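Local coordinates for protein proto-oncogene vav (Homo sapiens, PDB 6NFA) that probably acts as a guanine nucleotide exchange factor that activates Rho-family GTPases, through a RhoGEF domain joined to PH and C1 domains, at residues S242-G247 with G384-G389; F367-T372 with G389-R394; T373-C378 with S398-C403. All coordinates share one frame; numbering follows the deposited sequence.

Contact 1. Residues S242-G247 with G384-G389; sequences SLAHYG and GTFYQG. With 9K1 ((2S)-2-{[3-(4-methylphenyl)imidazo[1,2-a]pyrazin-8-yl]amino}-3-(pyridin-3-yl)propan-1-ol), chain D.
Y387 lays its phenol ring along the A244-G247 backbone, so the contact is largely one of an aromatic side chain against main chain. Past CB the chain leads toward the 3-10 turn with CG anti to the carbonyl carbon (chi1 -79°), and the ring then meets its neighbours atom by atom. CD2 lies 3.8 Å from G247 CA, which sits over the ring face in a CH-pi contact; glycine, with its positive phi, brings only a CA there. CE2 comes next, with A244 O at the ring edge, near its plane, 3.2 Å from CE2. At the tip, OH gives A244 O a weak hydrogen bond of 3.4 Å. Its stronger polar partner is K275 NZ, which also bonds H245 O. F386 runs beside it, the Y387 CD2 edge over the centre of its ring, and turns its own edge to G247 O, with F386 CZ 3.5 Å from that oxygen. A244 CB adds a small apolar touch, 4.2 Å from F386 CE1. This seam between the C1 domain and the turn leading to strand 249-258 therefore rests mainly on aromatic edges and faces against backbone, with one weak hydrogen bond across it, from the phenol.

Contact 2. Residues F367-T372 with G389-R394; sequences FSFEET and GYRCHR. With ZN (zinc ion), chain B; 9K1 ((2S)-2-{[3-(4-methylphenyl)imidazo[1,2-a]pyrazin-8-yl]amino}-3-(pyridin-3-yl)propan-1-ol), chain D.
In the small antiparallel sheet of the C1 domain, F367 ends one edge strand beside G389 and reaches across to R391 on the central strand. F367 N gives G389 O a hydrogen bond of 3.0 Å with an N-H...O angle of 169°, making the two residues a hydrogen-bonded antiparallel pair. The phenyl ring of F367 then lies alongside R391, both side chains pointing the same way. R391 CD makes a CH-pi contact over the ring face, 4.2 Å from its centroid, while R391 NE stands nearer the rim, 3.4 Å from F367 CZ. The chain bends at chi3 (-90°), and the guanidinium plane stands 88° to the ring, meeting F367 by its edge. An arginine suits this half-exposed place because its methylenes can cover a ring while its end remains polar; NH1 has a weak bond to R396 O. F367 also directs CD2 at the centre of one F369 face, about 3.4 Å above it. In the C1 fold, with its two zinc sites, F369 lies in the loop that leaves this sheet, and its buried ring turns an edge to the central strand, with F369 CZ 3.5 Å from Y390 O. An alanine in place of F367 would remove the ring shared by both neighbours and would probably leave the R391 methylenes without their ring and less firmly held, and uncover one face of F369. Each segment also touches a bound group. C392 SG binds one zinc ion at 2.3 Å, with H362, C395 and C410 completing the site. Farther along the loop, T372 OG1 donates a hydrogen bond to N5 of the bound ligand 9K1, 2.8 Å away.

Contact 3. Residues T373-C378 with S398-C403; sequences TSCKAC and SAHKEC. With ZN (zinc ion), chain C; 9K1 ((2S)-2-{[3-(4-methylphenyl)imidazo[1,2-a]pyrazin-8-yl]amino}-3-(pyridin-3-yl)propan-1-ol), chain D.
C375, C378, H400 and C403 meet at a single zinc ion, one of the two sites of the C1 domain built from three cysteines and a histidine. C375 SG binds the metal at 2.4 Å, C378 SG and C403 SG at 2.3 Å, and H400 ND1 completes the shell at 2.2 Å from the metal. Thiolates and an imidazole suit zinc, a borderline Lewis acid that takes both sulfur and nitrogen ligands. C378 SG lies at the edge of the imidazole, near its plane, whereas C375 SG approaches that ring obliquely. The C375 and C378 pair forms a CxxC motif. C378 has SG between its backbone N and carbonyl carbon (chi1 66°), which turns the sulfur back to the metal that C375 also holds.

The second shell fixes the ligands. A377 N bonds C375 SG at 3.4 Å, and C378 N and H400 N add weaker bonds to the same sulfur, so three N-H groups face C375 SG and probably offset some of its negative charge. H400 is steadied at its far side, where NE2 is hydrogen-bonded to L381 O; that would favour one rotation of the ring, with ND1 toward zinc. A377, small enough to sit beside the site, brings its CB to 3.9 Å from C403 CB.

Farther out, the backbone at K376 is tied to strand 398-399. K376 N donates to S398 O across 2.9 Å, nearly straight at 170°, while the lysine chain itself leads away. T373 begins the segment with its OG1 on E371 O and its N bonded to O14 of 9K1. The methyl T373 CG2 turns inward and rests 3.4 Å from S398 OG.

Overall arrangement
From the N terminus, the chain first enters contact 1 at 242-247, just before strand 249-258, and after helix 335-352 reaches 367-372 of contact 2 and 373-378 of contact 3 in direct succession. Contact 1 closes its long loop at 384-389, contact 2 follows at 389-394, sharing G389, and contact 3 closes last at 398-403. Each thus opens before the previous one has closed, and all three cross rather than nest. Contacts 2 and 3 join the C1 sheet to its two zinc sites, Y390 O bonding A399 N between them; contact 1 ties the C1 domain to the loop between strands 236-237 and 249-258 of the larger sheet. Segments from all three touch 9K1.

Contact 1. Residues S242-G247 with G384-G389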
# COMPACT_ATOMS: atom_id res chain seq x y z
N SER A 242 1.36 -17.35 13.41
CA SER A 242 0.95 -16.06 12.87
C SER A 242 0.57 -16.21 11.40
O SER A 242 1.30 -16.86 10.64
CB SER A 242 2.05 -15.02 13.02
OG SER A 242 1.67 -13.80 12.40
N LEU A 243 -0.57 -15.60 11.00
CA LEU A 243 -1.11 -15.62 9.64
C LEU A 243 -0.27 -14.83 8.68
O LEU A 243 -0.28 -15.12 7.49
CB LEU A 243 -2.57 -15.14 9.62
CG LEU A 243 -3.55 -16.05 10.35
CD1 LEU A 243 -4.84 -15.37 10.60
CD2 LEU A 243 -3.76 -17.36 9.58
N ALA A 244 0.50 -13.85 9.19
CA ALA A 244 1.42 -13.05 8.40
C ALA A 244 2.44 -13.94 7.66
O ALA A 244 2.83 -13.60 6.56
CB ALA A 244 2.13 -12.03 9.28
N HIS A 245 2.78 -15.12 8.22
CA HIS A 245 3.66 -16.08 7.55
C HIS A 245 3.09 -16.65 6.25
O HIS A 245 3.85 -17.26 5.50
CB HIS A 245 3.99 -17.26 8.47
CG HIS A 245 4.78 -16.90 9.68
ND1 HIS A 245 4.17 -16.72 10.91
CD2 HIS A 245 6.11 -16.70 9.82
CE1 HIS A 245 5.14 -16.39 11.75
NE2 HIS A 245 6.33 -16.39 11.14
N TYR A 246 1.77 -16.49 5.98
CA TYR A 246 1.13 -17.11 4.80
C TYR A 246 0.77 -16.16 3.69
O TYR A 246 0.05 -16.56 2.76
CB TYR A 246 -0.10 -17.92 5.20
CG TYR A 246 0.11 -18.81 6.40
CD1 TYR A 246 1.17 -19.72 6.46
CD2 TYR A 246 -0.76 -18.76 7.49
CE1 TYR A 246 1.38 -20.52 7.57
CE2 TYR A 246 -0.58 -19.58 8.60
CZ TYR A 246 0.50 -20.45 8.64
OH TYR A 246 0.64 -21.26 9.73
N GLY A 247 1.29 -14.94 3.77
CA GLY A 247 1.02 -13.91 2.78
C GLY A 247 -0.32 -13.19 2.93
O GLY A 247 -0.80 -12.95 4.05
N GLY A 384 5.25 -0.53 -0.71
CA GLY A 384 4.42 -1.08 0.34
C GLY A 384 5.17 -1.53 1.57
O GLY A 384 6.40 -1.39 1.67
N THR A 385 4.41 -2.09 2.53
CA THR A 385 4.87 -2.51 3.86
C THR A 385 4.72 -4.00 4.15
O THR A 385 5.09 -4.45 5.24
CB THR A 385 4.07 -1.71 4.92
OG1 THR A 385 2.68 -1.89 4.66
CG2 THR A 385 4.39 -0.23 4.90
N PHE A 386 4.16 -4.78 3.21
CA PHE A 386 3.88 -6.20 3.40
C PHE A 386 3.94 -6.94 2.07
O PHE A 386 3.24 -6.55 1.15
CB PHE A 386 2.46 -6.33 4.01
CG PHE A 386 2.00 -7.72 4.38
CD1 PHE A 386 2.53 -8.37 5.50
CD2 PHE A 386 1.00 -8.35 3.66
CE1 PHE A 386 2.08 -9.64 5.86
CE2 PHE A 386 0.54 -9.62 4.03
CZ PHE A 386 1.08 -10.25 5.13
N TYR A 387 4.76 -8.03 1.99
CA TYR A 387 4.97 -8.92 0.82
C TYR A 387 5.06 -8.19 -0.50
O TYR A 387 4.36 -8.50 -1.45
CB TYR A 387 3.93 -10.06 0.77
CG TYR A 387 4.28 -11.17 1.73
CD1 TYR A 387 5.25 -12.13 1.41
CD2 TYR A 387 3.67 -11.26 2.98
CE1 TYR A 387 5.59 -13.15 2.29
CE2 TYR A 387 4.01 -12.27 3.88
CZ TYR A 387 4.96 -13.22 3.53
OH TYR A 387 5.33 -14.21 4.41
N GLN A 388 5.94 -7.20 -0.54
CA GLN A 388 6.17 -6.27 -1.64
C GLN A 388 6.74 -6.91 -2.91
O GLN A 388 6.55 -6.35 -4.00
CB GLN A 388 7.08 -5.13 -1.15
CG GLN A 388 6.62 -4.51 0.17
CD GLN A 388 7.37 -5.01 1.37
OE1 GLN A 388 7.76 -6.17 1.45
NE2 GLN A 388 7.52 -4.17 2.40
N GLY A 389 7.41 -8.05 -2.77
CA GLY A 389 7.99 -8.78 -3.89
C GLY A 389 8.61 -10.12 -3.51
O GLY A 389 8.07 -10.85 -2.68
C1 9K1 D . 7.91 2.42 0.60
C3 9K1 D . 8.93 4.45 1.09
C12 9K1 D . 9.81 -0.50 2.12
C13 9K1 D . 10.18 -1.78 1.33
C15 9K1 D . 9.22 -0.78 3.54
C16 9K1 D . 7.16 6.46 -0.88
C17 9K1 D . 6.68 7.73 -1.22
C18 9K1 D . 5.36 8.11 -0.91
C19 9K1 D . 4.49 7.20 -0.26
C20 9K1 D . 4.98 5.94 0.11
C21 9K1 D . 4.86 9.50 -1.31
C22 9K1 D . 8.79 0.52 4.24
C23 9K1 D . 9.70 1.26 5.03
C25 9K1 D . 8.08 2.96 5.41
C26 9K1 D . 7.12 2.28 4.64
C27 9K1 D . 7.49 1.06 4.04
N2 9K1 D . 7.93 3.73 0.62
C4 9K1 D . 10.01 3.81 1.58
N5 9K1 D . 10.01 2.35 1.61
C6 9K1 D . 9.03 1.63 1.17
N7 9K1 D . 6.85 1.99 0.09
C8 9K1 D . 6.03 3.10 -0.32
C9 9K1 D . 6.77 4.15 0.10
C10 9K1 D . 6.32 5.57 -0.18
N11 9K1 D . 8.95 0.32 1.24
O14 9K1 D . 10.96 -1.43 0.17
N24 9K1 D . 9.34 2.46 5.58

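Contact 2. Residues F367-T372 with G389-R394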
# COMPACT_ATOMS: atom_id res chain seq x y z
N PHE A 367 8.58 -12.60 -0.29
CA PHE A 367 9.25 -11.99 0.84
C PHE A 367 8.60 -10.67 1.27
O PHE A 367 8.06 -9.93 0.45
CB PHE A 367 10.73 -11.79 0.51
CG PHE A 367 11.64 -11.64 1.69
CD1 PHE A 367 12.16 -12.75 2.34
CD2 PHE A 367 12.09 -10.38 2.09
CE1 PHE A 367 13.03 -12.61 3.42
CE2 PHE A 367 12.99 -10.25 3.15
CZ PHE A 367 13.45 -11.36 3.81
N SER A 368 8.67 -10.41 2.57
CA SER A 368 8.17 -9.19 3.19
C SER A 368 9.39 -8.46 3.74
O SER A 368 10.07 -8.96 4.63
CB SER A 368 7.14 -9.51 4.27
OG SER A 368 6.40 -8.34 4.57
N PHE A 369 9.71 -7.32 3.14
CA PHE A 369 10.88 -6.48 3.41
C PHE A 369 10.62 -5.45 4.53
O PHE A 369 9.66 -4.68 4.44
CB PHE A 369 11.31 -5.77 2.10
CG PHE A 369 11.66 -6.72 0.99
CD1 PHE A 369 10.68 -7.23 0.14
CD2 PHE A 369 12.98 -7.15 0.80
CE1 PHE A 369 11.00 -8.14 -0.87
CE2 PHE A 369 13.30 -8.05 -0.22
CZ PHE A 369 12.30 -8.54 -1.05
N GLU A 370 11.46 -5.46 5.57
CA GLU A 370 11.39 -4.54 6.71
C GLU A 370 11.91 -3.15 6.32
O GLU A 370 11.27 -2.14 6.63
CB GLU A 370 12.23 -5.06 7.91
CG GLU A 370 11.68 -6.30 8.61
CD GLU A 370 12.09 -6.55 10.06
OE1 GLU A 370 11.60 -7.55 10.63
OE2 GLU A 370 12.86 -5.74 10.63
N GLU A 371 13.08 -3.11 5.66
CA GLU A 371 13.72 -1.86 5.25
C GLU A 371 13.44 -1.52 3.80
O GLU A 371 12.99 -2.39 3.05
CB GLU A 371 15.24 -1.91 5.55
CG GLU A 371 16.03 -2.92 4.72
CD GLU A 371 17.50 -3.00 5.07
OE1 GLU A 371 18.32 -2.55 4.24
OE2 GLU A 371 17.83 -3.52 6.15
N THR A 372 13.70 -0.25 3.40
CA THR A 372 13.50 0.24 2.03
C THR A 372 14.42 -0.54 1.09
O THR A 372 15.62 -0.71 1.39
CB THR A 372 13.63 1.76 2.00
OG1 THR A 372 12.55 2.28 2.77
CG2 THR A 372 13.56 2.34 0.61
N GLY A 389 7.41 -8.05 -2.77
CA GLY A 389 7.99 -8.78 -3.89
C GLY A 389 8.61 -10.12 -3.51
O GLY A 389 8.07 -10.85 -2.68
N TYR A 390 9.79 -10.41 -4.12
CA TYR A 390 10.51 -11.68 -4.00
C TYR A 390 11.96 -11.52 -3.63
O TYR A 390 12.55 -10.49 -3.91
CB TYR A 390 10.36 -12.49 -5.33
CG TYR A 390 8.92 -12.85 -5.62
CD1 TYR A 390 8.00 -11.88 -6.04
CD2 TYR A 390 8.44 -14.14 -5.38
CE1 TYR A 390 6.65 -12.17 -6.16
CE2 TYR A 390 7.08 -14.44 -5.53
CZ TYR A 390 6.19 -13.45 -5.93
OH TYR A 390 4.86 -13.71 -6.14
N ARG A 391 12.52 -12.54 -2.99
CA ARG A 391 13.93 -12.63 -2.64
C ARG A 391 14.42 -14.06 -2.97
O ARG A 391 13.77 -15.04 -2.58
CB ARG A 391 14.20 -12.30 -1.15
CG ARG A 391 15.67 -12.06 -0.84
CD ARG A 391 16.05 -12.32 0.61
NE ARG A 391 15.92 -11.14 1.47
CZ ARG A 391 16.80 -10.14 1.55
NH1 ARG A 391 17.87 -10.12 0.77
NH2 ARG A 391 16.59 -9.13 2.38
N CYS A 392 15.56 -14.18 -3.71
CA CYS A 392 16.16 -15.48 -4.00
C CYS A 392 16.92 -15.87 -2.73
O CYS A 392 17.76 -15.10 -2.27
CB CYS A 392 17.10 -15.42 -5.21
SG CYS A 392 18.26 -16.82 -5.31
N HIS A 393 16.60 -17.03 -2.14
CA HIS A 393 17.24 -17.46 -0.89
C HIS A 393 18.77 -17.68 -1.05
O HIS A 393 19.51 -17.38 -0.12
CB HIS A 393 16.53 -18.68 -0.26
CG HIS A 393 16.60 -19.93 -1.07
ND1 HIS A 393 17.69 -20.79 -0.97
CD2 HIS A 393 15.70 -20.45 -1.94
CE1 HIS A 393 17.42 -21.79 -1.80
NE2 HIS A 393 16.24 -21.64 -2.40
N ARG A 394 19.21 -18.10 -2.26
CA ARG A 394 20.62 -18.34 -2.63
C ARG A 394 21.52 -17.10 -2.59
O ARG A 394 22.48 -17.10 -1.83
CB ARG A 394 20.73 -19.02 -4.02
CG ARG A 394 20.23 -20.45 -4.05
CD ARG A 394 19.89 -20.96 -5.43
NE ARG A 394 19.01 -22.12 -5.28
CZ ARG A 394 18.39 -22.76 -6.26
NH1 ARG A 394 18.55 -22.36 -7.52
NH2 ARG A 394 17.60 -23.79 -6.00
ZN ZN B . 19.76 -15.96 -6.87
C1 9K1 D . 7.91 2.42 0.60
C3 9K1 D . 8.93 4.45 1.09
C12 9K1 D . 9.81 -0.50 2.12
C13 9K1 D . 10.18 -1.78 1.33
C15 9K1 D . 9.22 -0.78 3.54
C16 9K1 D . 7.16 6.46 -0.88
C17 9K1 D . 6.68 7.73 -1.22
C18 9K1 D . 5.36 8.11 -0.91
C19 9K1 D . 4.49 7.20 -0.26
C20 9K1 D . 4.98 5.94 0.11
C21 9K1 D . 4.86 9.50 -1.31
C22 9K1 D . 8.79 0.52 4.24
C23 9K1 D . 9.70 1.26 5.03
C25 9K1 D . 8.08 2.96 5.41
C26 9K1 D . 7.12 2.28 4.64
C27 9K1 D . 7.49 1.06 4.04
N2 9K1 D . 7.93 3.73 0.62
C4 9K1 D . 10.01 3.81 1.58
N5 9K1 D . 10.01 2.35 1.61
C6 9K1 D . 9.03 1.63 1.17
N7 9K1 D . 6.85 1.99 0.09
C8 9K1 D . 6.03 3.10 -0.32
C9 9K1 D . 6.77 4.15 0.10
C10 9K1 D . 6.32 5.57 -0.18
N11 9K1 D . 8.95 0.32 1.24
O14 9K1 D . 10.96 -1.43 0.17
N24 9K1 D . 9.34 2.46 5.58

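Contact 3. Residues T373-C378 with S398-C403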
# COMPACT_ATOMS: atom_id res chain seq x y z
N THR A 373 13.84 -1.13 0.02
CA THR A 373 14.56 -2.00 -0.90
C THR A 373 14.22 -1.71 -2.37
O THR A 373 13.08 -1.33 -2.69
CB THR A 373 14.28 -3.47 -0.49
OG1 THR A 373 14.64 -3.64 0.88
CG2 THR A 373 15.04 -4.48 -1.32
N SER A 374 15.22 -1.91 -3.25
CA SER A 374 15.11 -1.74 -4.70
C SER A 374 15.14 -3.08 -5.41
O SER A 374 15.73 -4.03 -4.91
CB SER A 374 16.23 -0.85 -5.21
OG SER A 374 16.11 0.45 -4.67
N CYS A 375 14.53 -3.14 -6.59
CA CYS A 375 14.52 -4.32 -7.43
C CYS A 375 15.87 -4.47 -8.18
O CYS A 375 16.26 -3.58 -8.92
CB CYS A 375 13.35 -4.23 -8.42
SG CYS A 375 13.36 -5.51 -9.70
N LYS A 376 16.55 -5.62 -8.02
CA LYS A 376 17.82 -5.95 -8.69
C LYS A 376 17.77 -5.84 -10.25
O LYS A 376 18.82 -5.67 -10.88
CB LYS A 376 18.29 -7.35 -8.27
CG LYS A 376 19.79 -7.57 -8.37
CD LYS A 376 20.54 -6.99 -7.19
CE LYS A 376 22.02 -6.98 -7.44
NZ LYS A 376 22.78 -6.44 -6.28
N ALA A 377 16.57 -5.91 -10.87
CA ALA A 377 16.42 -5.83 -12.32
C ALA A 377 16.13 -4.40 -12.87
O ALA A 377 16.86 -3.93 -13.75
CB ALA A 377 15.37 -6.81 -12.80
N CYS A 378 15.07 -3.72 -12.37
CA CYS A 378 14.67 -2.38 -12.83
C CYS A 378 15.22 -1.24 -11.97
O CYS A 378 15.10 -0.07 -12.36
CB CYS A 378 13.15 -2.29 -12.98
SG CYS A 378 12.24 -2.42 -11.42
N SER A 398 16.67 -9.08 -4.44
CA SER A 398 15.26 -8.68 -4.29
C SER A 398 14.73 -8.31 -5.65
O SER A 398 15.49 -7.80 -6.45
CB SER A 398 15.17 -7.45 -3.39
OG SER A 398 16.05 -7.53 -2.29
N ALA A 399 13.42 -8.52 -5.92
CA ALA A 399 12.83 -8.14 -7.22
C ALA A 399 11.30 -8.10 -7.21
O ALA A 399 10.68 -8.70 -6.34
CB ALA A 399 13.31 -9.08 -8.33
N HIS A 400 10.70 -7.45 -8.20
CA HIS A 400 9.26 -7.42 -8.37
C HIS A 400 8.82 -8.72 -9.00
O HIS A 400 9.64 -9.40 -9.65
CB HIS A 400 8.88 -6.29 -9.32
CG HIS A 400 9.15 -4.92 -8.79
ND1 HIS A 400 10.07 -4.09 -9.39
CD2 HIS A 400 8.57 -4.27 -7.76
CE1 HIS A 400 10.04 -2.96 -8.70
NE2 HIS A 400 9.16 -3.02 -7.70
N LYS A 401 7.51 -9.05 -8.87
CA LYS A 401 6.94 -10.27 -9.44
C LYS A 401 7.22 -10.40 -10.96
O LYS A 401 7.58 -11.47 -11.43
CB LYS A 401 5.41 -10.40 -9.14
CG LYS A 401 4.87 -11.81 -9.42
CD LYS A 401 3.41 -12.02 -9.14
CE LYS A 401 2.99 -13.43 -9.54
NZ LYS A 401 1.53 -13.51 -9.82
N GLU A 402 7.06 -9.29 -11.70
CA GLU A 402 7.20 -9.19 -13.15
C GLU A 402 8.64 -8.95 -13.67
O GLU A 402 8.82 -8.81 -14.88
CB GLU A 402 6.22 -8.10 -13.69
CG GLU A 402 6.48 -6.67 -13.20
CD GLU A 402 5.97 -6.20 -11.84
OE1 GLU A 402 5.51 -7.04 -11.03
OE2 GLU A 402 6.05 -4.98 -11.59
N CYS A 403 9.65 -8.94 -12.78
CA CYS A 403 11.05 -8.67 -13.09
C CYS A 403 11.99 -9.87 -12.94
O CYS A 403 13.15 -9.77 -13.37
CB CYS A 403 11.56 -7.48 -12.26
SG CYS A 403 10.87 -5.87 -12.74
ZN ZN C . 11.55 -4.59 -10.92
C1 9K1 D . 7.91 2.42 0.60
C3 9K1 D . 8.93 4.45 1.09
C12 9K1 D . 9.81 -0.50 2.12
C13 9K1 D . 10.18 -1.78 1.33
C15 9K1 D . 9.22 -0.78 3.54
C16 9K1 D . 7.16 6.46 -0.88
C17 9K1 D . 6.68 7.73 -1.22
C18 9K1 D . 5.36 8.11 -0.91
C19 9K1 D . 4.49 7.20 -0.26
C20 9K1 D . 4.98 5.94 0.11
C21 9K1 D . 4.86 9.50 -1.31
C22 9K1 D . 8.79 0.52 4.24
C23 9K1 D . 9.70 1.26 5.03
C25 9K1 D . 8.08 2.96 5.41
C26 9K1 D . 7.12 2.28 4.64
C27 9K1 D . 7.49 1.06 4.04
N2 9K1 D . 7.93 3.73 0.62
C4 9K1 D . 10.01 3.81 1.58
N5 9K1 D . 10.01 2.35 1.61
C6 9K1 D . 9.03 1.63 1.17
N7 9K1 D . 6.85 1.99 0.09
C8 9K1 D . 6.03 3.10 -0.32
C9 9K1 D . 6.77 4.15 0.10
C10 9K1 D . 6.32 5.57 -0.18
N11 9K1 D . 8.95 0.32 1.24
O14 9K1 D . 10.96 -1.43 0.17
N24 9K1 D . 9.34 2.46 5.58